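Local coordinates for protein glutathione S-transferase omega-like 2 (Saccharomyces cerevisiae, PDB 5LKB) that acts as a glutathione-dependent '1-Cys' thiol transferase and reduces dehydroascorbate and dimethylarsinic acid, working as a homodimer of the glutathione transferase superfamily, at residues 19-24 and 171-176; 29-34 and 164-169. All blocks are in the same frame, centred on the assembly; numbering follows the deposited sequence.

Contact 1: 19-24 and 171-176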
loop_
_atom_site.group_PDB
_atom_site.type_symbol
_atom_site.label_atom_id
_atom_site.label_comp_id
_atom_site.label_asym_id
_atom_site.label_seq_id
_atom_site.Cartn_x
_atom_site.Cartn_y
_atom_site.Cartn_z
ATOM N N SER A 19 -30.667 2.084 12.615
ATOM C CA SER A 19 -32.013 2.450 13.019
ATOM C C SER A 19 -32.914 1.273 13.307
ATOM O O SER A 19 -33.888 1.462 14.039
ATOM C CB SER A 19 -32.694 3.240 11.911
ATOM O OG SER A 19 -31.884 4.330 11.584
ATOM N N PHE A 20 -32.657 0.074 12.799
ATOM C CA PHE A 20 -33.578 -1.052 12.943
ATOM C C PHE A 20 -32.947 -2.026 13.925
ATOM O O PHE A 20 -31.935 -2.668 13.624
ATOM C CB PHE A 20 -33.914 -1.715 11.614
ATOM C CG PHE A 20 -34.574 -0.798 10.643
ATOM C CD1 PHE A 20 -33.815 -0.023 9.786
ATOM C CD2 PHE A 20 -35.959 -0.676 10.607
ATOM C CE1 PHE A 20 -34.416 0.832 8.878
ATOM C CE2 PHE A 20 -36.568 0.200 9.728
ATOM C CZ PHE A 20 -35.783 0.962 8.856
ATOM N N ARG A 21 -33.563 -2.201 15.081
ATOM C CA ARG A 21 -32.909 -2.842 16.194
ATOM C C ARG A 21 -33.797 -3.871 16.889
ATOM O O ARG A 21 -33.504 -4.271 18.024
ATOM C CB ARG A 21 -32.481 -1.761 17.187
ATOM C CG ARG A 21 -31.652 -0.641 16.512
ATOM C CD ARG A 21 -30.274 -1.086 15.905
ATOM N NE ARG A 21 -29.358 -1.473 16.986
ATOM C CZ ARG A 21 -28.459 -0.672 17.564
ATOM N NH1 ARG A 21 -28.329 0.591 17.182
ATOM N NH2 ARG A 21 -27.723 -1.096 18.570
ATOM N N GLU A 22 -34.758 -4.395 16.158
ATOM C CA GLU A 22 -35.680 -5.382 16.727
ATOM C C GLU A 22 -35.100 -6.790 16.714
ATOM O O GLU A 22 -33.994 -7.049 16.199
ATOM C CB GLU A 22 -37.055 -5.294 16.072
ATOM C CG GLU A 22 -37.949 -4.212 16.806
ATOM C CD GLU A 22 -38.708 -4.771 17.994
ATOM O OE1 GLU A 22 -38.465 -5.936 18.340
ATOM O OE2 GLU A 22 -39.525 -3.978 18.562
ATOM N N THR A 23 -35.819 -7.724 17.316
ATOM C CA THR A 23 -35.370 -9.099 17.448
ATOM C C THR A 23 -36.473 -10.034 16.983
ATOM O O THR A 23 -37.550 -9.594 16.586
ATOM C CB THR A 23 -34.904 -9.419 18.870
ATOM O OG1 THR A 23 -34.180 -10.656 18.846
ATOM C CG2 THR A 23 -36.103 -9.496 19.870
ATOM N N ILE A 24 -36.133 -11.312 16.947
ATOM C CA ILE A 24 -37.019 -12.394 16.520
ATOM C C ILE A 24 -37.067 -13.391 17.666
ATOM O O ILE A 24 -36.022 -13.805 18.175
ATOM C CB ILE A 24 -36.492 -13.086 15.245
ATOM C CG1 ILE A 24 -36.389 -12.112 14.087
ATOM C CG2 ILE A 24 -37.412 -14.294 14.874
ATOM C CD1 ILE A 24 -35.749 -12.724 12.888
ATOM N N ASN A 171 -33.878 -5.880 11.575
ATOM C CA ASN A 171 -32.662 -5.444 12.237
ATOM C C ASN A 171 -31.645 -5.197 11.129
ATOM O O ASN A 171 -31.510 -6.039 10.229
ATOM C CB ASN A 171 -32.163 -6.471 13.213
ATOM C CG ASN A 171 -31.157 -5.946 14.173
ATOM O OD1 ASN A 171 -30.033 -5.601 13.752
ATOM N ND2 ASN A 171 -31.463 -5.913 15.465
ATOM N N ASN A 172 -30.954 -4.038 11.183
ATOM C CA ASN A 172 -29.849 -3.728 10.271
ATOM C C ASN A 172 -28.575 -3.412 11.035
ATOM O O ASN A 172 -27.665 -2.754 10.489
ATOM C CB ASN A 172 -30.241 -2.674 9.247
ATOM C CG ASN A 172 -30.291 -1.292 9.821
ATOM O OD1 ASN A 172 -30.450 -1.137 11.067
ATOM N ND2 ASN A 172 -30.163 -0.256 8.939
ATOM N N GLU A 173 -28.409 -3.967 12.213
ATOM C CA GLU A 173 -27.193 -3.840 13.016
ATOM C C GLU A 173 -26.503 -5.192 13.041
ATOM O O GLU A 173 -26.956 -6.130 13.676
ATOM C CB GLU A 173 -27.544 -3.292 14.407
ATOM C CG GLU A 173 -26.444 -3.319 15.411
ATOM C CD GLU A 173 -25.156 -2.688 14.842
ATOM O OE1 GLU A 173 -25.226 -1.548 14.314
ATOM O OE2 GLU A 173 -24.080 -3.325 14.935
ATOM N N SER A 174 -25.308 -5.277 12.425
ATOM C CA SER A 174 -24.692 -6.593 12.290
ATOM C C SER A 174 -24.407 -7.233 13.653
ATOM O O SER A 174 -24.409 -8.463 13.772
ATOM C CB SER A 174 -23.397 -6.513 11.433
ATOM O OG SER A 174 -22.349 -5.804 12.113
ATOM N N SER A 175 -24.090 -6.432 14.681
ATOM C CA SER A 175 -23.711 -6.999 15.963
ATOM C C SER A 175 -24.921 -7.668 16.612
ATOM O O SER A 175 -24.723 -8.577 17.430
ATOM C CB SER A 175 -23.160 -5.916 16.898
ATOM O OG SER A 175 -24.136 -4.932 17.241
ATOM N N GLU A 176 -26.138 -7.218 16.242
ATOM C CA GLU A 176 -27.370 -7.775 16.827
ATOM C C GLU A 176 -27.872 -8.901 15.944
ATOM O O GLU A 176 -28.367 -9.912 16.445
ATOM C CB GLU A 176 -28.418 -6.684 16.974
ATOM C CG GLU A 176 -28.059 -5.742 18.139
ATOM C CD GLU A 176 -28.900 -4.473 18.203
ATOM O OE1 GLU A 176 -29.733 -4.202 17.318
ATOM O OE2 GLU A 176 -28.712 -3.682 19.152
HETATM O O HOH W 1 -29.789 2.479 9.822
#
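The glutathione site of the thioredoxin-like domain includes Glu173 and Ser174, at the turn from strand 168-171 into helix 174-182. Segment 19-24, part of the loop before strand 38-42, runs along this turn. A single beta bridge pairs Arg21 with Asn171. Asn172 N donates to Phe20 O at 3.0 Å. Asn172 OD1 accepts from Phe20 N at 3.1 Å, the donor lying above its carbonyl plane. Its amide stands nearly upright to the Phe20 ring, planes 83° apart, with OD1 at the ring edge. Asn172 ND2 donates to Tyr145 OH and to a water that also accepts from Ser19 N.

Asn171 OD1 accepts from Glu173 N at 2.8 Å, an Asx turn. Asn171 ND2 donates to Glu22 O at 2.9 Å, in the carbonyl plane on a lone pair. Asn171 ND2 also donates to Glu176 OE1 at 3.1 Å, on the anti lone pair of that oxygen.

The Arg21 chain bends at chi2 and chi3 and brings its guanidinium side-on to Glu176. In this salt bridge Arg21 NE donates to Glu176 OE1 and Arg21 NH2 to Glu176 OE2, each at 2.8 Å, both from above the carboxylate plane. Glu173 CG lies over one guanidinium face. Glu173 also caps the helix: its OE2 accepts from Ser175 N at 3.1 Å. An alanine in place of Glu176 would remove the carboxylate and would probably leave Arg21 and the Asn171 amide less firmly placed.

Two donors grip Glu176 OE1, and Arg21 also holds OE2. This is likely to keep the carboxylate ionised and fix its rotation beside the glutathione-binding turn.

Contact 2: 29-34 and 164-169; sequences PIYKPA and LETQTI
Polar contact centres on the hydroxyl of Tyr31. Tyr31 OH and Thr168 OG1 share a short hydrogen bond of 2.6 Å, and either could be the donor. Thr168 OG1 lies at the edge of the phenol ring, in its plane. The Thr168 chi1 of 55° sets OG1 between the backbone N and the carbonyl carbon, on the side of the tyrosine. A water continues the link. It lies 2.9 Å from Tyr31 OH and donates to Ile169 O at 2.6 Å. The phenol is so tied to a side chain and, through water, to the backbone.

Segment 164-169 makes the turn of the beta hairpin between strands 160-163 and 168-171 and the start of the second strand, within the thioredoxin-like domain. A G1 beta bulge, with Gln167 and Thr168 set against Asp163, opens the second strand. Asp163 also receives a hydrogen bond from Thr166 OG1.

The remaining contacts are van der Waals. Tyr31 CE1 comes to 3.6 Å from Thr166 OG1, again at the ring edge. The two side chains cross at about a right angle. Thr166 turns its methyl to Ile30: Ile30 CG2 and Thr166 CG2 are 4.0 Å apart. The same Ile30 methyl also lies over one face of the Tyr31 ring, near its margin, 3.9 Å from the plane. The His28 ring also meets the Tyr31 ring, with planes at about 35°.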
loop_
_atom_site.group_PDB
_atom_site.type_symbol
_atom_site.label_atom_id
_atom_site.label_comp_id
_atom_site.label_asym_id
_atom_site.label_seq_id
_atom_site.Cartn_x
_atom_site.Cartn_y
_atom_site.Cartn_z
ATOM N N PRO A 29 -44.423 -10.344 19.807
ATOM C CA PRO A 29 -45.773 -10.149 19.248
ATOM C C PRO A 29 -45.797 -10.134 17.763
ATOM O O PRO A 29 -46.827 -10.407 17.169
ATOM C CB PRO A 29 -46.220 -8.787 19.831
ATOM C CG PRO A 29 -44.962 -8.101 20.119
ATOM C CD PRO A 29 -43.946 -9.158 20.525
ATOM N N ILE A 30 -44.675 -9.844 17.088
ATOM C CA ILE A 30 -44.708 -9.563 15.664
ATOM C C ILE A 30 -43.762 -10.488 14.893
ATOM O O ILE A 30 -44.149 -11.071 13.881
ATOM C CB ILE A 30 -44.402 -8.065 15.360
ATOM C CG1 ILE A 30 -45.484 -7.146 15.960
ATOM C CG2 ILE A 30 -44.317 -7.832 13.828
ATOM C CD1 ILE A 30 -46.919 -7.439 15.444
ATOM N N TYR A 31 -42.532 -10.676 15.391
ATOM C CA TYR A 31 -41.482 -11.327 14.596
ATOM C C TYR A 31 -41.172 -12.657 15.261
ATOM O O TYR A 31 -40.328 -12.754 16.171
ATOM C CB TYR A 31 -40.175 -10.491 14.550
ATOM C CG TYR A 31 -40.254 -9.182 13.876
ATOM C CD1 TYR A 31 -40.776 -9.068 12.616
ATOM C CD2 TYR A 31 -39.758 -8.030 14.493
ATOM C CE1 TYR A 31 -40.781 -7.851 11.929
ATOM C CE2 TYR A 31 -39.788 -6.781 13.839
ATOM C CZ TYR A 31 -40.305 -6.690 12.546
ATOM O OH TYR A 31 -40.331 -5.503 11.865
ATOM N N LYS A 32 -42.001 -13.740 14.878
ATOM C CA LYS A 32 -41.745 -15.017 15.473
ATOM C C LYS A 32 -40.899 -15.892 14.545
ATOM O O LYS A 32 -40.866 -15.689 13.330
ATOM C CB LYS A 32 -43.090 -15.729 15.749
ATOM C CG LYS A 32 -43.969 -14.961 16.803
ATOM C CD LYS A 32 -45.199 -15.820 17.372
ATOM C CE LYS A 32 -45.859 -15.107 18.587
ATOM N NZ LYS A 32 -46.439 -13.924 18.064
ATOM N N PRO A 33 -40.164 -16.848 15.054
ATOM C CA PRO A 33 -39.309 -17.622 14.159
ATOM C C PRO A 33 -40.131 -18.548 13.269
ATOM O O PRO A 33 -41.182 -19.099 13.655
ATOM C CB PRO A 33 -38.375 -18.371 15.109
ATOM C CG PRO A 33 -39.060 -18.317 16.425
ATOM C CD PRO A 33 -39.910 -17.151 16.464
ATOM N N ALA A 34 -39.646 -18.720 12.047
ATOM C CA ALA A 34 -40.192 -19.664 11.083
ATOM C C ALA A 34 -39.178 -19.877 9.964
ATOM O O ALA A 34 -38.318 -19.009 9.699
ATOM C CB ALA A 34 -41.445 -19.089 10.447
ATOM N N LEU A 164 -40.409 -11.124 5.436
ATOM C CA LEU A 164 -41.304 -11.223 4.280
ATOM C C LEU A 164 -42.776 -11.066 4.648
ATOM O O LEU A 164 -43.562 -10.644 3.799
ATOM C CB LEU A 164 -41.099 -12.565 3.586
ATOM C CG LEU A 164 -39.737 -12.745 2.871
ATOM C CD1 LEU A 164 -39.581 -14.251 2.546
ATOM C CD2 LEU A 164 -39.608 -11.863 1.624
ATOM N N GLU A 165 -43.147 -11.323 5.891
ATOM C CA GLU A 165 -44.569 -11.237 6.242
ATOM C C GLU A 165 -45.024 -9.792 6.430
ATOM O O GLU A 165 -46.068 -9.377 5.906
ATOM C CB GLU A 165 -44.803 -12.061 7.495
ATOM C CG GLU A 165 -44.863 -13.568 7.202
ATOM C CD GLU A 165 -45.433 -14.392 8.354
ATOM O OE1 GLU A 165 -46.002 -13.811 9.335
ATOM O OE2 GLU A 165 -45.286 -15.631 8.276
ATOM N N THR A 166 -44.293 -9.014 7.210
ATOM C CA THR A 166 -44.667 -7.635 7.443
ATOM C C THR A 166 -43.991 -6.679 6.450
ATOM O O THR A 166 -44.330 -5.486 6.408
ATOM C CB THR A 166 -44.345 -7.262 8.904
ATOM O OG1 THR A 166 -42.923 -7.344 9.111
ATOM C CG2 THR A 166 -45.033 -8.182 9.931
ATOM N N GLN A 167 -43.020 -7.181 5.651
ATOM C CA GLN A 167 -42.264 -6.365 4.688
ATOM C C GLN A 167 -41.572 -5.212 5.391
ATOM O O GLN A 167 -41.769 -4.053 5.050
ATOM C CB GLN A 167 -43.114 -5.905 3.508
ATOM C CG GLN A 167 -43.737 -7.090 2.816
ATOM C CD GLN A 167 -44.225 -6.788 1.424
ATOM O OE1 GLN A 167 -43.896 -5.750 0.836
ATOM N NE2 GLN A 167 -45.000 -7.716 0.864
ATOM N N THR A 168 -40.822 -5.556 6.435
ATOM C CA THR A 168 -40.098 -4.564 7.206
ATOM C C THR A 168 -38.683 -5.067 7.408
ATOM O O THR A 168 -38.412 -6.269 7.352
ATOM C CB THR A 168 -40.762 -4.321 8.596
ATOM O OG1 THR A 168 -40.903 -5.560 9.304
ATOM C CG2 THR A 168 -42.119 -3.601 8.455
ATOM N N ILE A 169 -37.820 -4.134 7.775
ATOM C CA ILE A 169 -36.498 -4.485 8.252
ATOM C C ILE A 169 -36.588 -4.798 9.734
ATOM O O ILE A 169 -36.944 -3.923 10.538
ATOM C CB ILE A 169 -35.543 -3.324 7.991
ATOM C CG1 ILE A 169 -35.505 -3.032 6.507
ATOM C CG2 ILE A 169 -34.170 -3.614 8.579
ATOM C CD1 ILE A 169 -34.510 -1.961 6.155
HETATM O O HOH W 2 -38.901 -2.987 11.893
#

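How the contacts relate
Both contacts join the loop before strand 38-42 to the outermost strand 168-171 of the four-stranded sheet of this chain or to its flanking turns. The centres of contacts 1 and 2 are about 13 Å apart. Contact 2 is nested inside the loop that contact 1 closes: segments 19-24 and 29-34 come first, then 164-169 and 171-176. Contact 2 lies at the hairpin end of the strand. Contact 1 lies at its other end, where helix 174-182 begins. They touch: Phe20 CD2 is 3.4 Å from Ile169 O, and Ile24 packs on Tyr31. The N-terminal loop is therefore attached along this edge strand, from the hairpin to the glutathione-binding turn.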